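Long-range contacts in FAD-dependent pyridine nucleotide-disulphide oxidoreductase (Desulfovibrio vulgaris, PDB 3IWA), which probably oxidises NAD(P)H and passes the electrons through FAD to a disulphide or another acceptor, as related flavoproteins do: residues Val31-Ala37 against Glu82-Arg88; Asp211-Val217 against Leu344-Ser348; Thr221-Arg227 against Val238-Arg243; Ser257-Ala263 against Arg273-Ile277; Ile432-Val437 against Val450-Asn455. The contacts are given in a common frame with arbitrary orientation. Residue numbers count along the deposited sequence, not the author numbering.

Interaction 1. Residues Val31-Ala37 against Glu82-Arg88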
# COMPACT_ATOMS: atom_id res chain seq x y z
N VAL A 31 7.34 -5.08 37.11
CA VAL A 31 7.34 -3.80 36.45
C VAL A 31 6.65 -2.78 37.34
O VAL A 31 5.59 -3.06 37.91
CB VAL A 31 6.60 -3.81 35.10
CG1 VAL A 31 6.48 -2.38 34.54
CG2 VAL A 31 7.29 -4.73 34.14
N THR A 32 7.28 -1.61 37.44
CA THR A 32 6.65 -0.46 38.08
C THR A 32 6.56 0.64 37.02
O THR A 32 7.54 0.97 36.37
CB THR A 32 7.48 0.00 39.31
OG1 THR A 32 7.68 -1.11 40.21
CG2 THR A 32 6.79 1.14 40.03
N MET A 33 5.37 1.21 36.88
CA MET A 33 5.10 2.27 35.94
C MET A 33 4.76 3.52 36.74
O MET A 33 3.98 3.46 37.67
CB MET A 33 3.88 1.92 35.09
CG MET A 33 4.09 0.81 34.08
SD MET A 33 2.92 0.91 32.71
CE MET A 33 3.29 2.48 32.02
N ILE A 34 5.35 4.64 36.36
CA ILE A 34 5.16 5.91 37.01
C ILE A 34 4.53 6.79 35.97
O ILE A 34 4.98 6.81 34.82
CB ILE A 34 6.51 6.51 37.38
CG1 ILE A 34 7.18 5.69 38.49
CG2 ILE A 34 6.35 7.94 37.81
CD1 ILE A 34 8.69 5.90 38.56
N ASP A 35 3.51 7.54 36.34
CA ASP A 35 2.84 8.35 35.36
C ASP A 35 3.56 9.68 35.03
O ASP A 35 3.19 10.36 34.06
CB ASP A 35 1.40 8.61 35.77
CG ASP A 35 1.29 9.50 36.98
OD1 ASP A 35 2.30 9.73 37.69
OD2 ASP A 35 0.17 9.96 37.22
N GLN A 36 4.56 10.05 35.83
CA GLN A 36 5.34 11.29 35.60
C GLN A 36 4.47 12.57 35.46
O GLN A 36 4.69 13.43 34.59
CB GLN A 36 6.27 11.14 34.38
CG GLN A 36 7.41 12.17 34.33
CD GLN A 36 8.45 11.94 35.40
OE1 GLN A 36 8.35 11.01 36.19
NE2 GLN A 36 9.48 12.78 35.42
N ALA A 37 3.50 12.69 36.36
CA ALA A 37 2.48 13.75 36.31
C ALA A 37 3.02 15.18 36.49
O ALA A 37 4.03 15.40 37.16
CB ALA A 37 1.41 13.47 37.35
N GLU A 82 2.92 -2.74 38.91
CA GLU A 82 2.81 -1.77 40.02
C GLU A 82 2.69 -0.36 39.40
O GLU A 82 3.67 0.19 38.91
CB GLU A 82 4.05 -1.88 40.94
CG GLU A 82 3.89 -1.39 42.41
CD GLU A 82 5.24 -1.09 43.14
OE1 GLU A 82 5.26 -0.17 44.00
OE2 GLU A 82 6.26 -1.77 42.86
N ALA A 83 1.48 0.21 39.42
CA ALA A 83 1.20 1.49 38.74
C ALA A 83 1.04 2.65 39.72
O ALA A 83 0.02 2.76 40.39
CB ALA A 83 -0.05 1.37 37.88
N LEU A 84 2.03 3.54 39.76
CA LEU A 84 2.02 4.68 40.67
C LEU A 84 1.55 5.92 39.93
O LEU A 84 2.27 6.44 39.07
CB LEU A 84 3.42 4.92 41.24
CG LEU A 84 4.06 3.73 41.95
CD1 LEU A 84 5.55 3.97 42.24
CD2 LEU A 84 3.28 3.41 43.22
N VAL A 85 0.35 6.39 40.25
CA VAL A 85 -0.17 7.63 39.67
C VAL A 85 0.22 8.87 40.47
O VAL A 85 0.76 8.77 41.58
CB VAL A 85 -1.70 7.57 39.47
CG1 VAL A 85 -2.06 6.44 38.49
CG2 VAL A 85 -2.44 7.41 40.81
N GLU A 86 -0.04 10.03 39.89
CA GLU A 86 0.38 11.31 40.48
C GLU A 86 1.77 11.25 41.12
O GLU A 86 1.99 11.78 42.22
CB GLU A 86 -0.69 11.82 41.47
CG GLU A 86 -2.05 12.05 40.82
CD GLU A 86 -3.00 12.92 41.66
OE1 GLU A 86 -2.77 14.15 41.75
OE2 GLU A 86 -3.99 12.38 42.20
N THR A 87 2.71 10.61 40.42
CA THR A 87 4.07 10.35 40.91
C THR A 87 5.08 10.82 39.88
O THR A 87 4.89 10.58 38.69
CB THR A 87 4.27 8.85 41.12
OG1 THR A 87 3.21 8.34 41.92
CG2 THR A 87 5.56 8.57 41.78
N ARG A 88 6.15 11.46 40.34
CA ARG A 88 7.20 11.98 39.46
C ARG A 88 8.56 11.37 39.73
O ARG A 88 8.96 11.27 40.87
CB ARG A 88 7.38 13.48 39.65
CG ARG A 88 6.34 14.29 38.96
CD ARG A 88 6.77 15.72 38.76
NE ARG A 88 6.97 16.01 37.33
CZ ARG A 88 8.12 16.41 36.79
NH1 ARG A 88 9.21 16.57 37.54
NH2 ARG A 88 8.18 16.64 35.49
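The I34 side chain overlaps that of L84 on one face of the sheet, with I34 CG1 4.4 Å from L84 CD1. I34 CG2 sits 3.1 Å from T87 O. T32 is on the same face, and T32 CG2 is 3.8 Å from L84 CD1. I101 and L112 of the neighbouring antiparallel sheet continue this apolar layer. M33 and A83 point to the other face, where M33 packs on P16 of helix 14-25. The strands run parallel, 16° apart, with axes 4.7 Å apart. Their backbone bonds are E82 N to V31 O (2.9 Å), M33 N to E82 O (2.8 Å), L84 N to M33 O (2.9 Å) and D35 N to L84 O (3.2 Å). Beyond the strands the D35 carboxylate takes over. D35 OD1 accepts from T87 N at 2.9 Å, and D35 OD2 accepts a weak bond from E86 N at 2.7 Å. This holds the turn between strands 82-84 and 87-93. R88 NE makes a weak bond to A37 O (3.0 Å). Strand 82-84 is the outermost strand next to 30-34, in the 3-2-1-4-5 parallel sheet typical of a Rossmann-type dinucleotide-binding domain, which by analogy with relatives probably binds FAD.

Interaction 2. Residues Asp211-Val217 against Leu344-Ser348; sequences DLEKNDV and LFEGS
This is a helix-end to loop contact between domains. The C-terminal end of helix 202-214, in the Rossmann-type domain that probably binds NAD(P)H, meets the tight turn between strands 340-343 and 348-353 of the dimerisation domain. The helix ends in a Schellman motif: V217 N bonds to L212 O (3.0 Å), D216 N bonds weakly to E213 O (3.3 Å), and D216 has phi 77°. The turn residues F345 and E346 have phi/psi of -66/-55° and -116/-39°. L344 N bonds to G347 O at 3.0 Å, closing the turn. D211 CA and F345 CA are closest, 6.3 Å apart. D211 points toward the turn with chi1 t, and its carboxylate takes three backbone NH groups. F345 N reaches D211 OD1 at 2.7 Å, while E346 N and G347 N both reach D211 OD2 at 2.8 Å. F345 (chi1 m, chi2 -85°) lies beside the helix end. CB of N215 (chi1 m) makes a CH-pi contact over the face of the F345 ring, 3.5 Å from its centroid. F345 CE2 lies 4.2 Å from L212 CD2, at the ring edge, and 4.0 Å from V217 CG2. L212 CD2 also meets L344 CD2 at 3.9 Å. On the outer side E346 (chi1 m) has two partners: K214 NZ (chi1 112°) forms a salt bridge to E346 OE1 at 2.7 Å, and N215 ND2 donates to E346 OE2 and to D211 O, both at 2.9 Å.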
# COMPACT_ATOMS: atom_id res chain seq x y z
N ASP A 211 -11.56 22.62 2.25
CA ASP A 211 -12.39 21.72 3.02
C ASP A 211 -12.72 22.40 4.34
O ASP A 211 -13.87 22.36 4.76
CB ASP A 211 -11.72 20.36 3.24
CG ASP A 211 -12.66 19.34 3.92
OD1 ASP A 211 -12.85 19.45 5.14
OD2 ASP A 211 -13.21 18.43 3.26
N LEU A 212 -11.75 23.06 4.98
CA LEU A 212 -12.02 23.71 6.27
C LEU A 212 -12.95 24.94 6.12
O LEU A 212 -13.91 25.09 6.86
CB LEU A 212 -10.73 24.11 6.99
CG LEU A 212 -9.68 23.05 7.34
CD1 LEU A 212 -8.69 23.70 8.25
CD2 LEU A 212 -10.25 21.79 7.98
N GLU A 213 -12.63 25.82 5.18
CA GLU A 213 -13.36 27.06 5.03
C GLU A 213 -14.81 26.88 4.57
O GLU A 213 -15.66 27.69 4.92
CB GLU A 213 -12.65 27.97 4.06
CG GLU A 213 -11.34 28.45 4.58
CD GLU A 213 -10.52 29.11 3.50
OE1 GLU A 213 -10.73 28.74 2.33
OE2 GLU A 213 -9.68 29.98 3.83
N LYS A 214 -15.08 25.83 3.82
CA LYS A 214 -16.41 25.62 3.32
C LYS A 214 -17.29 24.94 4.37
O LYS A 214 -18.52 24.92 4.26
CB LYS A 214 -16.38 24.89 1.98
CG LYS A 214 -16.91 23.48 1.94
CD LYS A 214 -16.82 22.95 0.48
CE LYS A 214 -17.75 21.79 0.16
NZ LYS A 214 -17.08 20.83 -0.81
N ASN A 215 -16.65 24.40 5.41
CA ASN A 215 -17.40 23.91 6.56
C ASN A 215 -17.22 24.85 7.77
O ASN A 215 -17.22 24.41 8.91
CB ASN A 215 -17.01 22.45 6.88
CG ASN A 215 -17.40 21.48 5.76
OD1 ASN A 215 -18.37 20.72 5.87
ND2 ASN A 215 -16.65 21.50 4.67
N ASP A 216 -17.04 26.14 7.48
CA ASP A 216 -17.11 27.22 8.47
C ASP A 216 -15.91 27.40 9.40
O ASP A 216 -15.97 28.22 10.32
CB ASP A 216 -18.36 27.08 9.35
CG ASP A 216 -19.65 27.20 8.57
OD1 ASP A 216 -19.63 27.48 7.36
OD2 ASP A 216 -20.70 27.03 9.21
N VAL A 217 -14.84 26.65 9.19
CA VAL A 217 -13.62 26.93 9.91
C VAL A 217 -12.93 28.07 9.17
O VAL A 217 -12.67 27.97 7.98
CB VAL A 217 -12.71 25.71 10.01
CG1 VAL A 217 -11.41 26.09 10.62
CG2 VAL A 217 -13.40 24.64 10.81
N LEU A 344 -10.69 15.14 7.14
CA LEU A 344 -11.28 16.48 7.26
C LEU A 344 -12.81 16.35 7.09
O LEU A 344 -13.36 15.28 7.30
CB LEU A 344 -10.64 17.49 6.28
CG LEU A 344 -9.12 17.65 6.34
CD1 LEU A 344 -8.62 18.53 5.24
CD2 LEU A 344 -8.71 18.20 7.67
N PHE A 345 -13.51 17.41 6.75
CA PHE A 345 -14.97 17.33 6.73
C PHE A 345 -15.44 16.38 5.65
O PHE A 345 -16.13 15.42 5.93
CB PHE A 345 -15.59 18.71 6.59
CG PHE A 345 -15.44 19.54 7.82
CD1 PHE A 345 -16.35 19.44 8.84
CD2 PHE A 345 -14.35 20.38 7.97
CE1 PHE A 345 -16.21 20.19 10.01
CE2 PHE A 345 -14.19 21.14 9.12
CZ PHE A 345 -15.12 21.05 10.15
N GLU A 346 -15.01 16.62 4.42
CA GLU A 346 -15.38 15.78 3.28
C GLU A 346 -14.17 15.06 2.66
O GLU A 346 -14.26 13.89 2.30
CB GLU A 346 -16.11 16.62 2.22
CG GLU A 346 -17.40 17.28 2.74
CD GLU A 346 -17.60 18.67 2.15
OE1 GLU A 346 -17.44 18.81 0.91
OE2 GLU A 346 -17.91 19.62 2.92
N GLY A 347 -13.03 15.72 2.56
CA GLY A 347 -11.85 15.06 2.02
C GLY A 347 -10.98 14.44 3.08
O GLY A 347 -11.18 14.65 4.27
N SER A 348 -10.00 13.66 2.62
CA SER A 348 -8.94 13.11 3.42
C SER A 348 -7.65 13.46 2.75
O SER A 348 -7.60 13.53 1.55
CB SER A 348 -9.05 11.61 3.47
OG SER A 348 -10.12 11.24 4.31

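Interaction 3. Residues Thr221-Arg227 against Val238-Arg243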
# COMPACT_ATOMS: atom_id res chain seq x y z
N THR A 221 -3.40 32.28 7.58
CA THR A 221 -2.00 31.94 7.38
C THR A 221 -1.11 33.19 7.31
O THR A 221 -1.60 34.32 7.19
CB THR A 221 -1.81 31.05 6.11
OG1 THR A 221 -2.45 31.65 4.98
CG2 THR A 221 -2.43 29.67 6.33
N GLY A 222 0.20 33.01 7.35
CA GLY A 222 1.10 34.12 7.45
C GLY A 222 0.73 35.08 8.58
O GLY A 222 0.91 36.29 8.44
N GLU A 223 0.26 34.53 9.71
CA GLU A 223 -0.27 35.33 10.81
C GLU A 223 0.27 34.90 12.16
O GLU A 223 0.23 33.72 12.51
CB GLU A 223 -1.79 35.24 10.79
CG GLU A 223 -2.45 36.26 11.71
CD GLU A 223 -3.85 36.63 11.31
OE1 GLU A 223 -4.20 36.56 10.12
OE2 GLU A 223 -4.59 37.05 12.22
N LYS A 224 0.80 35.88 12.90
CA LYS A 224 1.55 35.63 14.13
C LYS A 224 0.74 36.01 15.37
O LYS A 224 0.04 37.02 15.36
CB LYS A 224 2.86 36.44 14.14
CG LYS A 224 3.68 36.30 15.44
CD LYS A 224 5.04 37.03 15.42
CE LYS A 224 6.08 36.32 16.33
NZ LYS A 224 7.52 36.73 16.11
N VAL A 225 0.88 35.22 16.43
CA VAL A 225 0.20 35.50 17.69
C VAL A 225 1.09 36.50 18.44
O VAL A 225 2.28 36.25 18.67
CB VAL A 225 -0.06 34.22 18.56
CG1 VAL A 225 -0.53 34.62 19.95
CG2 VAL A 225 -1.08 33.31 17.93
N VAL A 226 0.50 37.63 18.80
CA VAL A 226 1.22 38.71 19.48
C VAL A 226 1.00 38.71 20.99
O VAL A 226 1.95 38.95 21.75
CB VAL A 226 0.88 40.08 18.86
CG1 VAL A 226 1.04 41.19 19.87
CG2 VAL A 226 1.79 40.34 17.63
N ARG A 227 -0.22 38.46 21.43
CA ARG A 227 -0.49 38.22 22.82
C ARG A 227 -1.91 37.64 23.00
O ARG A 227 -2.75 37.74 22.11
CB ARG A 227 -0.32 39.52 23.64
CG ARG A 227 -1.46 40.51 23.48
CD ARG A 227 -1.36 41.75 24.41
NE ARG A 227 -2.21 42.77 23.80
CZ ARG A 227 -1.86 43.49 22.74
NH1 ARG A 227 -0.65 43.38 22.22
NH2 ARG A 227 -2.71 44.34 22.22
N VAL A 238 -7.50 36.53 21.48
CA VAL A 238 -6.17 36.35 20.88
C VAL A 238 -5.85 37.54 19.97
O VAL A 238 -6.60 37.88 19.06
CB VAL A 238 -6.07 35.06 20.03
CG1 VAL A 238 -4.64 34.92 19.43
CG2 VAL A 238 -6.50 33.84 20.86
N ILE A 239 -4.74 38.19 20.21
CA ILE A 239 -4.34 39.33 19.35
C ILE A 239 -3.26 38.82 18.45
O ILE A 239 -2.24 38.36 18.92
CB ILE A 239 -3.78 40.56 20.16
CG1 ILE A 239 -4.66 40.82 21.40
CG2 ILE A 239 -3.65 41.78 19.23
CD1 ILE A 239 -6.17 41.02 21.07
N THR A 240 -3.50 38.92 17.16
CA THR A 240 -2.49 38.60 16.18
C THR A 240 -1.89 39.91 15.68
O THR A 240 -2.34 40.99 16.10
CB THR A 240 -3.05 37.77 15.03
OG1 THR A 240 -3.88 38.57 14.19
CG2 THR A 240 -3.86 36.56 15.57
N ASP A 241 -0.88 39.82 14.80
CA ASP A 241 -0.32 41.01 14.15
C ASP A 241 -1.25 41.59 13.07
O ASP A 241 -0.94 42.62 12.45
CB ASP A 241 1.09 40.75 13.56
CG ASP A 241 1.12 39.62 12.49
OD1 ASP A 241 0.13 38.86 12.33
OD2 ASP A 241 2.17 39.50 11.81
N LYS A 242 -2.39 40.94 12.85
CA LYS A 242 -3.34 41.39 11.84
C LYS A 242 -4.76 41.64 12.34
O LYS A 242 -5.55 42.29 11.64
CB LYS A 242 -3.36 40.36 10.71
CG LYS A 242 -2.01 40.28 9.96
CD LYS A 242 -2.15 39.55 8.63
CE LYS A 242 -0.77 39.23 8.01
NZ LYS A 242 -0.83 38.29 6.81
N ARG A 243 -5.12 41.11 13.52
CA ARG A 243 -6.48 41.23 14.02
C ARG A 243 -6.61 40.86 15.49
O ARG A 243 -5.64 40.44 16.13
CB ARG A 243 -7.46 40.40 13.17
CG ARG A 243 -7.53 38.89 13.52
CD ARG A 243 -7.91 38.00 12.32
NE ARG A 243 -6.89 38.06 11.26
CZ ARG A 243 -7.09 38.40 9.99
NH1 ARG A 243 -6.07 38.42 9.15
NH2 ARG A 243 -8.30 38.70 9.52
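E223 and R243 form a two-pronged salt bridge: R243 NE to E223 OE2 is 2.7 Å and R243 NH1 to E223 OE1 is 2.8 Å. T240 OG1 also donates to E223 OE2 at 2.6 Å. The same hydroxyl oxygen accepts from K242 N (3.1 Å) and R243 N (2.9 Å), so T240 heads an ST turn and ST motif. K242 NZ donates to G222 O at 3.1 Å. Next comes K224, whose N donates to D241 OD1 (3.1 Å) and whose O accepts from D241 N (3.0 Å). In the strands, V226 N (2.8 Å) and R227 N (3.2 Å) share I239 O, and I239 N returns a bond to R227 O (2.8 Å). Beyond, V225 CG1 meets V238 CG1 at 4.2 Å, and V165 and V163 of strand 161-165 pack on these valines. I239 CG1 lies over one face of the R227 guanidinium, which is salt-bridged to E229. V226 and R227 both face I239, a classic beta bulge in the hairpin of strands 225-230 and 235-240.

Interaction 4. Residues Ser257-Ala263 against Arg273-Ile277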
# COMPACT_ATOMS: atom_id res chain seq x y z
N SER A 257 8.43 19.99 21.78
CA SER A 257 9.82 19.71 22.09
C SER A 257 9.84 18.50 22.99
O SER A 257 8.91 18.30 23.76
CB SER A 257 10.51 20.89 22.77
OG SER A 257 11.34 21.59 21.85
N PRO A 258 10.90 17.69 22.89
CA PRO A 258 10.98 16.52 23.74
C PRO A 258 11.04 16.90 25.22
O PRO A 258 11.79 17.80 25.59
CB PRO A 258 12.29 15.85 23.29
CG PRO A 258 12.58 16.38 21.97
CD PRO A 258 12.04 17.76 21.96
N ASN A 259 10.24 16.23 26.03
CA ASN A 259 10.17 16.47 27.48
C ASN A 259 11.28 15.74 28.26
O ASN A 259 10.98 14.90 29.08
CB ASN A 259 8.78 16.02 27.98
CG ASN A 259 8.50 16.45 29.46
OD1 ASN A 259 9.17 17.32 29.98
ND2 ASN A 259 7.49 15.84 30.10
N THR A 260 12.53 16.09 28.00
CA THR A 260 13.71 15.27 28.36
C THR A 260 14.66 15.79 29.50
O THR A 260 15.78 15.29 29.67
CB THR A 260 14.55 15.00 27.08
OG1 THR A 260 14.81 16.24 26.45
CG2 THR A 260 13.78 14.13 26.09
N GLN A 261 14.19 16.74 30.31
CA GLN A 261 15.01 17.24 31.43
C GLN A 261 15.63 16.12 32.29
O GLN A 261 16.81 16.16 32.61
CB GLN A 261 14.25 18.21 32.33
CG GLN A 261 15.16 18.93 33.36
CD GLN A 261 16.22 19.86 32.71
OE1 GLN A 261 15.91 20.61 31.78
NE2 GLN A 261 17.47 19.83 33.22
N LEU A 262 14.83 15.12 32.61
CA LEU A 262 15.24 13.94 33.35
C LEU A 262 16.34 13.14 32.65
O LEU A 262 17.22 12.61 33.29
CB LEU A 262 14.01 13.08 33.62
CG LEU A 262 14.15 11.94 34.63
CD1 LEU A 262 14.19 12.43 36.10
CD2 LEU A 262 13.01 10.94 34.45
N ALA A 263 16.29 13.02 31.34
CA ALA A 263 17.36 12.36 30.60
C ALA A 263 18.61 13.21 30.63
O ALA A 263 19.72 12.69 30.76
CB ALA A 263 16.96 12.09 29.15
N ARG A 273 18.23 19.43 19.69
CA ARG A 273 16.81 19.69 19.94
C ARG A 273 16.38 19.19 21.35
O ARG A 273 15.29 19.50 21.83
CB ARG A 273 16.05 18.95 18.82
CG ARG A 273 14.59 19.31 18.54
CD ARG A 273 13.81 18.11 17.87
NE ARG A 273 14.31 17.73 16.53
CZ ARG A 273 13.79 18.15 15.36
NH1 ARG A 273 14.32 17.73 14.21
NH2 ARG A 273 12.74 18.98 15.31
N GLY A 274 17.26 18.41 22.01
CA GLY A 274 16.96 17.73 23.28
C GLY A 274 16.36 16.33 23.15
O GLY A 274 15.93 15.75 24.15
N ALA A 275 16.30 15.80 21.93
CA ALA A 275 15.70 14.47 21.72
C ALA A 275 16.71 13.43 22.15
O ALA A 275 17.88 13.55 21.85
CB ALA A 275 15.28 14.26 20.25
N ILE A 276 16.25 12.43 22.90
CA ILE A 276 17.11 11.32 23.34
C ILE A 276 17.56 10.49 22.13
O ILE A 276 16.74 10.11 21.28
CB ILE A 276 16.36 10.43 24.32
CG1 ILE A 276 16.04 11.18 25.62
CG2 ILE A 276 17.13 9.18 24.61
CD1 ILE A 276 15.09 10.44 26.53
N ILE A 277 18.87 10.25 22.03
CA ILE A 277 19.43 9.53 20.92
C ILE A 277 19.40 8.06 21.28
O ILE A 277 19.92 7.66 22.31
CB ILE A 277 20.86 9.99 20.62
CG1 ILE A 277 20.87 11.43 20.12
CG2 ILE A 277 21.58 9.05 19.59
CD1 ILE A 277 22.30 11.99 19.97
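One hydrogen bond joins the segments. T260 OG1 donates to G274 O at 2.6 Å. T260 occupies the N-cap position of helix 261-266, but its side chain makes no capping bond. The remaining contacts are mostly van der Waals packing. P258 CG rests on A275, 3.8 Å from A275 CB. The proline also lies along the backbone, with P258 CD 3.7 Å from R273 O and P258 CB 3.7 Å from G274 O. Further on, T260 CG2 is 3.7 Å from I276 CG1, and A263 CB is 3.6 Å from I276 CD1. At G274, phi/psi of 90/7° would jam a CB against the preceding carbonyl oxygen, which by itself calls for glycine. S257 pairs with K124 of strand 123-125, and I276 bonds to C295 and T297. The contact is buried packing of a strand-turn-helix connection, from strand 256-258 into helix 261-266, against the loop entering the short, weakly bonded strand at about 276-277, at the edge of a small mixed sheet.

Interaction 5. Residues Ile432-Val437 against Val450-Asn455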
# COMPACT_ATOMS: atom_id res chain seq x y z
N ILE A 432 8.29 3.26 -9.23
CA ILE A 432 6.92 3.73 -9.10
C ILE A 432 6.12 3.46 -10.39
O ILE A 432 5.00 2.99 -10.33
CB ILE A 432 6.84 5.22 -8.75
CG1 ILE A 432 7.65 5.55 -7.50
CG2 ILE A 432 5.39 5.66 -8.59
CD1 ILE A 432 7.43 4.66 -6.31
N SER A 433 6.73 3.68 -11.55
CA SER A 433 6.15 3.23 -12.85
C SER A 433 5.78 1.73 -12.82
O SER A 433 4.79 1.32 -13.36
CB SER A 433 7.12 3.49 -14.05
OG SER A 433 7.36 4.87 -14.28
N ASN A 434 6.63 0.93 -12.22
CA ASN A 434 6.44 -0.52 -12.17
C ASN A 434 5.82 -1.07 -10.88
O ASN A 434 5.67 -2.28 -10.78
CB ASN A 434 7.78 -1.22 -12.42
CG ASN A 434 8.24 -1.09 -13.84
OD1 ASN A 434 7.45 -0.84 -14.72
ND2 ASN A 434 9.54 -1.27 -14.08
N ALA A 435 5.45 -0.21 -9.93
CA ALA A 435 4.96 -0.65 -8.61
C ALA A 435 3.84 -1.63 -8.82
O ALA A 435 2.90 -1.34 -9.55
CB ALA A 435 4.45 0.52 -7.77
N GLU A 436 3.89 -2.77 -8.14
CA GLU A 436 2.98 -3.86 -8.46
C GLU A 436 1.74 -3.76 -7.58
O GLU A 436 1.47 -4.61 -6.72
CB GLU A 436 3.66 -5.24 -8.41
CG GLU A 436 2.80 -6.23 -9.14
CD GLU A 436 3.35 -7.65 -9.20
OE1 GLU A 436 4.54 -7.86 -8.89
OE2 GLU A 436 2.58 -8.54 -9.61
N VAL A 437 1.01 -2.69 -7.81
CA VAL A 437 -0.18 -2.41 -7.06
C VAL A 437 -1.31 -3.21 -7.63
O VAL A 437 -1.36 -3.50 -8.82
CB VAL A 437 -0.55 -0.91 -7.02
CG1 VAL A 437 0.61 -0.09 -6.41
CG2 VAL A 437 -0.92 -0.38 -8.41
N VAL A 450 -0.94 5.50 -9.24
CA VAL A 450 0.42 5.46 -8.72
C VAL A 450 1.44 5.25 -9.84
O VAL A 450 2.48 5.90 -9.87
CB VAL A 450 0.61 4.36 -7.66
CG1 VAL A 450 2.08 4.06 -7.46
CG2 VAL A 450 -0.02 4.78 -6.35
N ASN A 451 1.15 4.30 -10.73
CA ASN A 451 1.99 4.05 -11.90
C ASN A 451 1.99 5.29 -12.80
O ASN A 451 3.00 5.69 -13.33
CB ASN A 451 1.49 2.84 -12.72
CG ASN A 451 1.56 1.50 -11.96
OD1 ASN A 451 0.66 0.69 -12.08
ND2 ASN A 451 2.65 1.26 -11.22
N VAL A 452 0.82 5.89 -12.99
CA VAL A 452 0.72 7.08 -13.83
C VAL A 452 1.61 8.19 -13.25
O VAL A 452 2.31 8.83 -13.99
CB VAL A 452 -0.76 7.51 -14.01
CG1 VAL A 452 -0.88 8.91 -14.75
CG2 VAL A 452 -1.55 6.39 -14.75
N ALA A 453 1.66 8.34 -11.94
CA ALA A 453 2.52 9.37 -11.34
C ALA A 453 3.97 9.10 -11.68
O ALA A 453 4.72 10.03 -11.95
CB ALA A 453 2.32 9.45 -9.82
N GLY A 454 4.39 7.84 -11.62
CA GLY A 454 5.76 7.47 -12.00
C GLY A 454 6.08 7.74 -13.48
O GLY A 454 7.18 8.14 -13.81
N ASN A 455 5.11 7.54 -14.35
CA ASN A 455 5.29 7.81 -15.79
C ASN A 455 5.40 9.32 -16.08
O ASN A 455 6.30 9.74 -16.81
CB ASN A 455 4.16 7.17 -16.60
CG ASN A 455 4.13 5.62 -16.49
OD1 ASN A 455 5.06 4.96 -16.00
ND2 ASN A 455 3.06 5.06 -16.96
O HOH W 1 4.48 1.71 -16.07
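The N451 carboxamide serves the end of helix 429-433. N451 ND2 donates to I432 O at 3.1 Å and to A435 O at 3.1 Å, so one amide group holds two carbonyls where the chain leaves the helix. S433 O is also near, 3.0 Å from N451 ND2, but the angle is poor. A water lies 2.8 Å from S433 O and can donate to it; its other bond, to N455 OD1 at 3.3 Å, is weak, and it has more acceptors in reach than protons. S433 OG donates to N455 OD1 at 2.9 Å, and has V429 O as a weak alternative. The other end of the N451 amide is used across the dimer: N451 OD1 accepts from R317 of the second subunit, which also bonds to V437 O. E436 bonds V337, G338 and S339 of that subunit. Apolar contacts lie alongside. I432 CG2 is 3.8 Å from V450 CG1, and A435 CB is 4.3 Å from V450 CG1. V419 of helix 409-423 packs on V450. G454 lets the helices close up, with S433 CA 4.3 Å from G454 CA. A CB on G454 would clash with S433 N and I432 C. This is tight helix-to-helix packing at a glycine, placed at the dimer interface of the C-terminal dimerisation domain of the disulphide oxidoreductase family.

Interactions 1 and 4 are neighbours, with centres 19 Å apart. They touch where Q36 NE2 comes within 4.1 Å of L262 CD2. Interactions 2 and 3 have centres 22 Å apart and adjoin in sequence; interaction 3 is nested in the loop closed by interaction 2. Interactions 1 and 2 lie on opposite sides of the chain's centre. Interaction 2 links the probable NAD(P)H domain to the dimerisation domain, which also holds interaction 5; the centres of interactions 2 and 5 are about 30 Å apart. Only interaction 5 touches the second subunit. No flavin is present in the model. The calcium ion is about 11 Å from the I239 side chain of interaction 3.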